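Local coordinates for chromosomal replication initiator protein DnaA (Aquifex aeolicus, PDB 1L8Q) that binds ATP through its AAA+ domain and the replication origin probably through its C-terminal domain, and probably starts and regulates bacterial chromosome replication, at residues Y37-K50 with R155-D167. Sequence-based numbering, arbitrary orientation.
Sequences YNPIFIYGSVGTGK and RFEGGILVEIELD. With ADP (adenosine-5'-diphosphate), chain C.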
ATOM      1  N   TYR A  37      18.230  18.256   8.810  1.00 27.47           N
ATOM      2  CA  TYR A  37      17.622  17.812   7.583  1.00 26.30           C
ATOM      3  C   TYR A  37      16.335  18.544   7.370  1.00 25.86           C
ATOM      4  O   TYR A  37      15.461  18.508   8.218  1.00 26.26           O
ATOM      5  CB  TYR A  37      17.301  16.330   7.672  1.00 26.24           C
ATOM      6  CG  TYR A  37      18.463  15.454   8.029  1.00 25.07           C
ATOM      7  CD1 TYR A  37      19.654  15.495   7.293  1.00 23.78           C
ATOM      8  CD2 TYR A  37      18.372  14.557   9.079  1.00 23.76           C
ATOM      9  CE1 TYR A  37      20.732  14.673   7.620  1.00 21.01           C
ATOM     10  CE2 TYR A  37      19.442  13.724   9.404  1.00 23.00           C
ATOM     11  CZ  TYR A  37      20.614  13.798   8.675  1.00 20.84           C
ATOM     12  OH  TYR A  37      21.646  12.982   9.001  1.00 21.00           O
ATOM     13  N   ASN A  38      16.194  19.182   6.224  1.00 25.24           N
ATOM     14  CA  ASN A  38      14.967  19.873   5.908  1.00 24.81           C
ATOM     15  C   ASN A  38      14.924  20.106   4.427  1.00 24.00           C
ATOM     16  O   ASN A  38      15.752  20.806   3.896  1.00 24.80           O
ATOM     17  CB  ASN A  38      14.886  21.213   6.659  1.00 24.79           C
ATOM     18  CG  ASN A  38      13.451  21.547   7.128  1.00 26.17           C
ATOM     19  OD1 ASN A  38      12.556  20.681   7.148  1.00 26.15           O
ATOM     20  ND2 ASN A  38      13.238  22.800   7.511  1.00 26.62           N
ATOM     21  N   PRO A  39      13.982  19.479   3.749  1.00 23.10           N
ATOM     22  CA  PRO A  39      13.017  18.603   4.388  1.00 22.34           C
ATOM     23  C   PRO A  39      13.480  17.162   4.431  1.00 22.04           C
ATOM     24  O   PRO A  39      14.512  16.801   3.852  1.00 21.76           O
ATOM     25  CB  PRO A  39      11.824  18.669   3.445  1.00 21.99           C
ATOM     26  CG  PRO A  39      12.384  19.103   2.128  1.00 23.30           C
ATOM     27  CD  PRO A  39      13.794  19.551   2.297  1.00 22.79           C
ATOM     28  N   ILE A  40      12.693  16.344   5.126  1.00 21.80           N
ATOM     29  CA  ILE A  40      12.836  14.907   5.110  1.00 21.57           C
ATOM     30  C   ILE A  40      11.692  14.395   4.253  1.00 21.80           C
ATOM     31  O   ILE A  40      10.547  14.762   4.480  1.00 21.85           O
ATOM     32  CB  ILE A  40      12.673  14.343   6.508  1.00 21.38           C
ATOM     33  CG1 ILE A  40      13.837  14.746   7.388  1.00 21.04           C
ATOM     34  CG2 ILE A  40      12.557  12.821   6.470  1.00 20.13           C
ATOM     35  CD1 ILE A  40      13.669  14.294   8.788  1.00 19.77           C
ATOM     36  N   PHE A  41      11.997  13.543   3.277  1.00 21.77           N
ATOM     37  CA  PHE A  41      10.979  13.013   2.376  1.00 21.34           C
ATOM     38  C   PHE A  41      11.056  11.505   2.425  1.00 21.82           C
ATOM     39  O   PHE A  41      11.988  10.916   1.878  1.00 22.38           O
ATOM     40  CB  PHE A  41      11.262  13.487   0.956  1.00 21.09           C
ATOM     41  CG  PHE A  41      10.183  13.189  -0.014  1.00 19.57           C
ATOM     42  CD1 PHE A  41       9.994  11.900  -0.495  1.00 19.18           C
ATOM     43  CD2 PHE A  41       9.370  14.207  -0.493  1.00 19.17           C
ATOM     44  CE1 PHE A  41       8.986  11.626  -1.418  1.00 18.50           C
ATOM     45  CE2 PHE A  41       8.371  13.949  -1.431  1.00 18.13           C
ATOM     46  CZ  PHE A  41       8.180  12.661  -1.895  1.00 18.54           C
ATOM     47  N   ILE A  42      10.093  10.879   3.095  1.00 21.68           N
ATOM     48  CA  ILE A  42      10.065   9.433   3.210  1.00 21.68           C
ATOM     49  C   ILE A  42       9.166   8.803   2.154  1.00 21.59           C
ATOM     50  O   ILE A  42       8.057   9.250   1.944  1.00 21.59           O
ATOM     51  CB  ILE A  42       9.546   9.041   4.586  1.00 21.94           C
ATOM     52  CG1 ILE A  42      10.488   9.531   5.676  1.00 22.69           C
ATOM     53  CG2 ILE A  42       9.367   7.522   4.686  1.00 21.33           C
ATOM     54  CD1 ILE A  42       9.808   9.592   7.047  1.00 24.80           C
ATOM     55  N   TYR A  43       9.640   7.749   1.496  1.00 21.72           N
ATOM     56  CA  TYR A  43       8.815   7.061   0.510  1.00 21.10           C
ATOM     57  C   TYR A  43       8.931   5.530   0.567  1.00 22.09           C
ATOM     58  O   TYR A  43       9.976   4.963   0.907  1.00 21.27           O
ATOM     59  CB  TYR A  43       9.091   7.567  -0.896  1.00 20.25           C
ATOM     60  CG  TYR A  43      10.445   7.213  -1.409  1.00 18.34           C
ATOM     61  CD1 TYR A  43      10.623   6.149  -2.293  1.00 17.75           C
ATOM     62  CD2 TYR A  43      11.549   7.927  -1.016  1.00 18.00           C
ATOM     63  CE1 TYR A  43      11.862   5.819  -2.764  1.00 16.82           C
ATOM     64  CE2 TYR A  43      12.794   7.623  -1.484  1.00 18.47           C
ATOM     65  CZ  TYR A  43      12.950   6.564  -2.367  1.00 19.21           C
ATOM     66  OH  TYR A  43      14.206   6.262  -2.843  1.00 20.58           O
ATOM     67  N   GLY A  44       7.829   4.878   0.232  1.00 23.01           N
ATOM     68  CA  GLY A  44       7.752   3.441   0.251  1.00 24.35           C
ATOM     69  C   GLY A  44       6.351   2.991  -0.077  1.00 25.56           C
ATOM     70  O   GLY A  44       5.398   3.784  -0.089  1.00 25.70           O
ATOM     71  N   SER A  45       6.204   1.707  -0.318  1.00 26.54           N
ATOM     72  CA  SER A  45       4.916   1.176  -0.709  1.00 27.80           C
ATOM     73  C   SER A  45       3.961   1.113   0.482  1.00 28.19           C
ATOM     74  O   SER A  45       4.369   1.304   1.632  1.00 28.97           O
ATOM     75  CB  SER A  45       5.108  -0.212  -1.281  1.00 27.61           C
ATOM     76  OG  SER A  45       5.466  -1.089  -0.239  1.00 29.02           O
ATOM     77  N   VAL A  46       2.703   0.813   0.207  1.00 28.27           N
ATOM     78  CA  VAL A  46       1.687   0.752   1.248  1.00 29.02           C
ATOM     79  C   VAL A  46       2.024  -0.158   2.433  1.00 28.58           C
ATOM     80  O   VAL A  46       2.520  -1.263   2.263  1.00 28.98           O
ATOM     81  CB  VAL A  46       0.294   0.332   0.660  1.00 29.48           C
ATOM     82  CG1 VAL A  46      -0.685   0.091   1.761  1.00 30.03           C
ATOM     83  CG2 VAL A  46      -0.255   1.438  -0.245  1.00 31.14           C
ATOM     84  N   GLY A  47       1.716   0.314   3.636  1.00 28.19           N
ATOM     85  CA  GLY A  47       1.862  -0.482   4.840  1.00 27.40           C
ATOM     86  C   GLY A  47       3.307  -0.684   5.163  1.00 27.33           C
ATOM     87  O   GLY A  47       3.732  -1.757   5.545  1.00 28.56           O
ATOM     88  N   THR A  48       4.072   0.374   5.051  1.00 26.71           N
ATOM     89  CA  THR A  48       5.488   0.250   5.140  1.00 25.80           C
ATOM     90  C   THR A  48       6.083   1.052   6.282  1.00 25.42           C
ATOM     91  O   THR A  48       7.279   0.959   6.560  1.00 24.86           O
ATOM     92  CB  THR A  48       6.068   0.652   3.803  1.00 26.15           C
ATOM     93  OG1 THR A  48       6.516  -0.528   3.113  1.00 26.06           O
ATOM     94  CG2 THR A  48       7.302   1.471   3.986  1.00 26.54           C
ATOM     95  N   GLY A  49       5.240   1.832   6.953  1.00 25.21           N
ATOM     96  CA  GLY A  49       5.674   2.603   8.105  1.00 25.33           C
ATOM     97  C   GLY A  49       5.634   4.118   7.959  1.00 25.48           C
ATOM     98  O   GLY A  49       5.890   4.841   8.926  1.00 26.05           O
ATOM     99  N   LYS A  50       5.309   4.605   6.766  1.00 24.90           N
ATOM    100  CA  LYS A  50       5.299   6.047   6.517  1.00 24.10           C
ATOM    101  C   LYS A  50       4.414   6.827   7.505  1.00 23.76           C
ATOM    102  O   LYS A  50       4.883   7.733   8.187  1.00 23.76           O
ATOM    103  CB  LYS A  50       4.909   6.346   5.055  1.00 23.67           C
ATOM    104  CG  LYS A  50       5.789   5.631   4.036  1.00 22.61           C
ATOM    105  CD  LYS A  50       5.386   5.946   2.591  1.00 20.58           C
ATOM    106  CE  LYS A  50       3.897   5.737   2.368  1.00 20.10           C
ATOM    107  NZ  LYS A  50       3.488   4.297   2.339  1.00 16.70           N
ATOM    108  N   ARG A 155      12.968  21.458  -4.473  1.00 25.34           N
ATOM    109  CA  ARG A 155      13.000  21.714  -3.052  1.00 25.61           C
ATOM    110  C   ARG A 155      13.089  20.405  -2.256  1.00 24.72           C
ATOM    111  O   ARG A 155      13.940  20.261  -1.390  1.00 24.87           O
ATOM    112  CB  ARG A 155      11.810  22.570  -2.624  1.00 25.69           C
ATOM    113  CG  ARG A 155      11.913  24.001  -3.107  1.00 29.66           C
ATOM    114  CD  ARG A 155      12.505  24.947  -2.085  1.00 36.23           C
ATOM    115  NE  ARG A 155      12.556  26.330  -2.552  1.00 40.91           N
ATOM    116  CZ  ARG A 155      12.639  27.370  -1.732  1.00 44.00           C
ATOM    117  NH1 ARG A 155      12.677  27.160  -0.414  1.00 45.27           N
ATOM    118  NH2 ARG A 155      12.690  28.615  -2.217  1.00 43.69           N
ATOM    119  N   PHE A 156      12.231  19.445  -2.561  1.00 23.57           N
ATOM    120  CA  PHE A 156      12.285  18.196  -1.838  1.00 22.77           C
ATOM    121  C   PHE A 156      13.696  17.627  -2.012  1.00 22.37           C
ATOM    122  O   PHE A 156      14.288  17.063  -1.091  1.00 21.97           O
ATOM    123  CB  PHE A 156      11.275  17.185  -2.401  1.00 22.98           C
ATOM    124  CG  PHE A 156       9.830  17.634  -2.339  1.00 23.55           C
ATOM    125  CD1 PHE A 156       9.437  18.686  -1.532  1.00 23.56           C
ATOM    126  CD2 PHE A 156       8.867  16.987  -3.098  1.00 22.70           C
ATOM    127  CE1 PHE A 156       8.106  19.078  -1.475  1.00 24.56           C
ATOM    128  CE2 PHE A 156       7.538  17.374  -3.040  1.00 23.83           C
ATOM    129  CZ  PHE A 156       7.156  18.422  -2.229  1.00 23.16           C
ATOM    130  N   GLU A 157      14.247  17.779  -3.199  1.00 21.37           N
ATOM    131  CA  GLU A 157      15.497  17.137  -3.461  1.00 20.52           C
ATOM    132  C   GLU A 157      16.673  17.825  -2.811  1.00 20.37           C
ATOM    133  O   GLU A 157      17.793  17.291  -2.792  1.00 20.13           O
ATOM    134  CB  GLU A 157      15.681  16.900  -4.944  1.00 20.76           C
ATOM    135  CG  GLU A 157      15.080  15.581  -5.362  1.00 20.66           C
ATOM    136  CD  GLU A 157      14.884  15.460  -6.844  1.00 22.06           C
ATOM    137  OE1 GLU A 157      15.474  16.276  -7.588  1.00 23.47           O
ATOM    138  OE2 GLU A 157      14.136  14.544  -7.268  1.00 21.31           O
ATOM    139  N   GLY A 158      16.410  18.988  -2.233  1.00 19.40           N
ATOM    140  CA  GLY A 158      17.430  19.699  -1.512  1.00 19.23           C
ATOM    141  C   GLY A 158      17.584  19.118  -0.122  1.00 19.70           C
ATOM    142  O   GLY A 158      18.550  19.387   0.584  1.00 19.92           O
ATOM    143  N   GLY A 159      16.640  18.294   0.284  1.00 20.04           N
ATOM    144  CA  GLY A 159      16.712  17.734   1.627  1.00 20.83           C
ATOM    145  C   GLY A 159      17.301  16.338   1.707  1.00 20.82           C
ATOM    146  O   GLY A 159      18.361  16.059   1.137  1.00 20.94           O
ATOM    147  N   ILE A 160      16.617  15.464   2.437  1.00 20.68           N
ATOM    148  CA  ILE A 160      17.024  14.070   2.526  1.00 20.74           C
ATOM    149  C   ILE A 160      15.890  13.127   2.138  1.00 21.19           C
ATOM    150  O   ILE A 160      14.785  13.191   2.684  1.00 21.89           O
ATOM    151  CB  ILE A 160      17.606  13.721   3.923  1.00 20.46           C
ATOM    152  CG1 ILE A 160      18.024  12.246   3.968  1.00 20.16           C
ATOM    153  CG2 ILE A 160      16.623  14.039   5.031  1.00 19.22           C
ATOM    154  CD1 ILE A 160      19.165  11.954   4.947  1.00 18.36           C
ATOM    155  N   LEU A 161      16.162  12.276   1.165  1.00 21.80           N
ATOM    156  CA  LEU A 161      15.178  11.325   0.656  1.00 22.43           C
ATOM    157  C   LEU A 161      15.527   9.950   1.156  1.00 22.61           C
ATOM    158  O   LEU A 161      16.630   9.479   0.929  1.00 22.83           O
ATOM    159  CB  LEU A 161      15.226  11.292  -0.869  1.00 21.96           C
ATOM    160  CG  LEU A 161      14.466  12.362  -1.636  1.00 22.61           C
ATOM    161  CD1 LEU A 161      14.459  13.667  -0.898  1.00 21.90           C
ATOM    162  CD2 LEU A 161      15.018  12.508  -3.070  1.00 21.05           C
ATOM    163  N   VAL A 162      14.592   9.284   1.808  1.00 22.98           N
ATOM    164  CA  VAL A 162      14.867   7.943   2.299  1.00 24.03           C
ATOM    165  C   VAL A 162      13.735   6.957   2.013  1.00 24.71           C
ATOM    166  O   VAL A 162      12.594   7.154   2.413  1.00 25.74           O
ATOM    167  CB  VAL A 162      15.193   7.935   3.799  1.00 23.73           C
ATOM    168  CG1 VAL A 162      16.127   9.073   4.136  1.00 24.44           C
ATOM    169  CG2 VAL A 162      13.963   8.083   4.587  1.00 24.76           C
ATOM    170  N   GLU A 163      14.066   5.895   1.314  1.00 25.20           N
ATOM    171  CA  GLU A 163      13.119   4.849   0.999  1.00 25.98           C
ATOM    172  C   GLU A 163      12.854   4.018   2.246  1.00 25.53           C
ATOM    173  O   GLU A 163      13.738   3.787   3.022  1.00 26.16           O
ATOM    174  CB  GLU A 163      13.713   3.966  -0.095  1.00 25.93           C
ATOM    175  CG  GLU A 163      12.807   2.888  -0.627  1.00 29.50           C
ATOM    176  CD  GLU A 163      13.367   2.259  -1.892  1.00 35.21           C
ATOM    177  OE1 GLU A 163      14.592   2.436  -2.144  1.00 38.42           O
ATOM    178  OE2 GLU A 163      12.593   1.602  -2.642  1.00 34.61           O
ATOM    179  N   ILE A 164      11.633   3.560   2.434  1.00 25.71           N
ATOM    180  CA  ILE A 164      11.328   2.748   3.598  1.00 25.34           C
ATOM    181  C   ILE A 164      10.703   1.428   3.182  1.00 26.10           C
ATOM    182  O   ILE A 164       9.890   1.371   2.260  1.00 25.92           O
ATOM    183  CB  ILE A 164      10.419   3.532   4.560  1.00 25.35           C
ATOM    184  CG1 ILE A 164      10.213   2.785   5.858  1.00 24.45           C
ATOM    185  CG2 ILE A 164       9.094   3.882   3.913  1.00 24.48           C
ATOM    186  CD1 ILE A 164       9.288   3.488   6.762  1.00 24.02           C
ATOM    187  N   GLU A 165      11.123   0.353   3.826  1.00 26.86           N
ATOM    188  CA  GLU A 165      10.608  -0.982   3.497  1.00 28.19           C
ATOM    189  C   GLU A 165      10.265  -1.762   4.750  1.00 27.23           C
ATOM    190  O   GLU A 165      10.852  -1.557   5.813  1.00 26.67           O
ATOM    191  CB  GLU A 165      11.632  -1.799   2.666  1.00 28.72           C
ATOM    192  CG  GLU A 165      11.586  -1.555   1.161  1.00 34.47           C
ATOM    193  CD  GLU A 165      12.904  -1.904   0.431  1.00 43.16           C
ATOM    194  OE1 GLU A 165      12.920  -1.856  -0.828  1.00 47.60           O
ATOM    195  OE2 GLU A 165      13.929  -2.221   1.094  1.00 45.71           O
ATOM    196  N   LEU A 166       9.303  -2.658   4.617  1.00 26.92           N
ATOM    197  CA  LEU A 166       8.955  -3.549   5.694  1.00 26.48           C
ATOM    198  C   LEU A 166       9.536  -4.918   5.376  1.00 26.07           C
ATOM    199  O   LEU A 166       8.916  -5.714   4.688  1.00 26.14           O
ATOM    200  CB  LEU A 166       7.457  -3.644   5.836  1.00 26.72           C
ATOM    201  CG  LEU A 166       7.023  -4.190   7.194  1.00 28.10           C
ATOM    202  CD1 LEU A 166       7.160  -3.093   8.222  1.00 30.39           C
ATOM    203  CD2 LEU A 166       5.599  -4.686   7.142  1.00 28.16           C
ATOM    204  N   ASP A 167      10.735  -5.176   5.873  1.00 25.25           N
ATOM    205  CA  ASP A 167      11.435  -6.403   5.571  1.00 25.25           C
ATOM    206  C   ASP A 167      10.935  -7.616   6.372  1.00 25.12           C
ATOM    207  O   ASP A 167      10.207  -7.476   7.351  1.00 25.23           O
ATOM    208  CB  ASP A 167      12.945  -6.210   5.759  1.00 25.61           C
ATOM    209  CG  ASP A 167      13.381  -6.211   7.238  1.00 26.85           C
ATOM    210  OD1 ASP A 167      12.533  -6.333   8.140  1.00 28.76           O
ATOM    211  OD2 ASP A 167      14.573  -6.105   7.587  1.00 28.87           O
TER
HETATM  212  PB  ADP C 400       1.933   3.303   5.390  1.00 22.20           P
HETATM  213  O1B ADP C 400       1.607   4.682   5.984  1.00 19.51           O
HETATM  214  O2B ADP C 400       3.307   3.195   4.794  1.00 21.62           O
HETATM  215  O3B ADP C 400       0.838   2.745   4.536  1.00 20.55           O
HETATM  216  PA  ADP C 400       1.470   2.794   8.043  1.00 22.36           P
HETATM  217  O1A ADP C 400       2.412   3.785   8.704  1.00 23.39           O
HETATM  218  O2A ADP C 400       0.072   3.351   7.836  1.00 20.72           O
HETATM  219  O3A ADP C 400       2.028   2.325   6.628  1.00 20.41           O
HETATM  220  O5' ADP C 400       1.446   1.440   8.879  1.00 21.50           O
HETATM  221  C5' ADP C 400       0.575   0.383   8.517  1.00 21.08           C
HETATM  222  C4' ADP C 400       0.369  -0.426   9.773  1.00 20.95           C
HETATM  223  O4' ADP C 400       1.531  -1.237  10.039  1.00 20.73           O
HETATM  224  C3' ADP C 400       0.231   0.508  10.954  1.00 20.11           C
HETATM  225  O3' ADP C 400      -0.650  -0.150  11.854  1.00 24.08           O
HETATM  226  C2' ADP C 400       1.632   0.551  11.523  1.00 19.34           C
HETATM  227  O2' ADP C 400       1.736   0.892  12.895  1.00 14.03           O
HETATM  228  C1' ADP C 400       2.141  -0.841  11.270  1.00 20.09           C
HETATM  229  N9  ADP C 400       3.599  -0.745  11.117  1.00 23.14           N
HETATM  230  C8  ADP C 400       4.266  -0.315  10.021  1.00 23.98           C
HETATM  231  N7  ADP C 400       5.614  -0.357  10.244  1.00 25.13           N
HETATM  232  C5  ADP C 400       5.806  -0.795  11.493  1.00 24.21           C
HETATM  233  C6  ADP C 400       6.966  -1.065  12.353  1.00 23.56           C
HETATM  234  N6  ADP C 400       8.221  -0.868  11.918  1.00 23.63           N
HETATM  235  N1  ADP C 400       6.739  -1.517  13.592  1.00 25.50           N
HETATM  236  C2  ADP C 400       5.491  -1.732  14.056  1.00 24.49           C
HETATM  237  N3  ADP C 400       4.391  -1.507  13.315  1.00 24.82           N
HETATM  238  C4  ADP C 400       4.485  -1.048  12.063  1.00 24.18           C
HETATM  239  O   HOH W   1       9.099   0.449  -0.181  1.00 22.69           O
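Phe156, on helix 150-157, sets its ring obliquely against that of Phe41, the planes 40° apart and Phe156 CD2 lying 3.5 Å from Phe41 CE2. After Gly159, whose CA faces Pro39 O, the chain becomes strand 160-163, an outermost strand of the AAA+ parallel sheet, paired with 40-43. The Ile160 N-H is hydrogen-bonded to Pro39 O (N to O 2.9 Å), and Ile160 O accepts from Phe41 N; Ile160 CG2 packs on Tyr37 CB and Ile40 CG1, while CD1 sits over one face of the Tyr37 ring. Leu161 turns CD1 to Phe41 CB, on the face shared with Tyr43. Val162 continues the pairing with Phe41 O and Tyr43 N, and its CG2 meets Ile42 CG1. With CG between backbone N and carbonyl carbon (chi1 68°), the Tyr43 ring folds across Glu163, whose CA makes a CH-pi contact 3.8 Å from the ring centroid. Replacing Tyr43 by alanine is likely to strip the CA and CB of Glu163 of this aromatic cover. Ile164 N closes the pairing on Tyr43 O at 2.7 Å, and Ile164 CG2 packs on Ile42 CG2 and Lys50 CG. Leu166 CD1 approaches ADP N7 at 3.7 Å. Apolar Ile164 and Leu166 thus border the Walker A loop, while its backbone amides and Lys50 NZ, 2.7 Å from ADP O2B, grip the beta-phosphate, whose negative charge they would help offset.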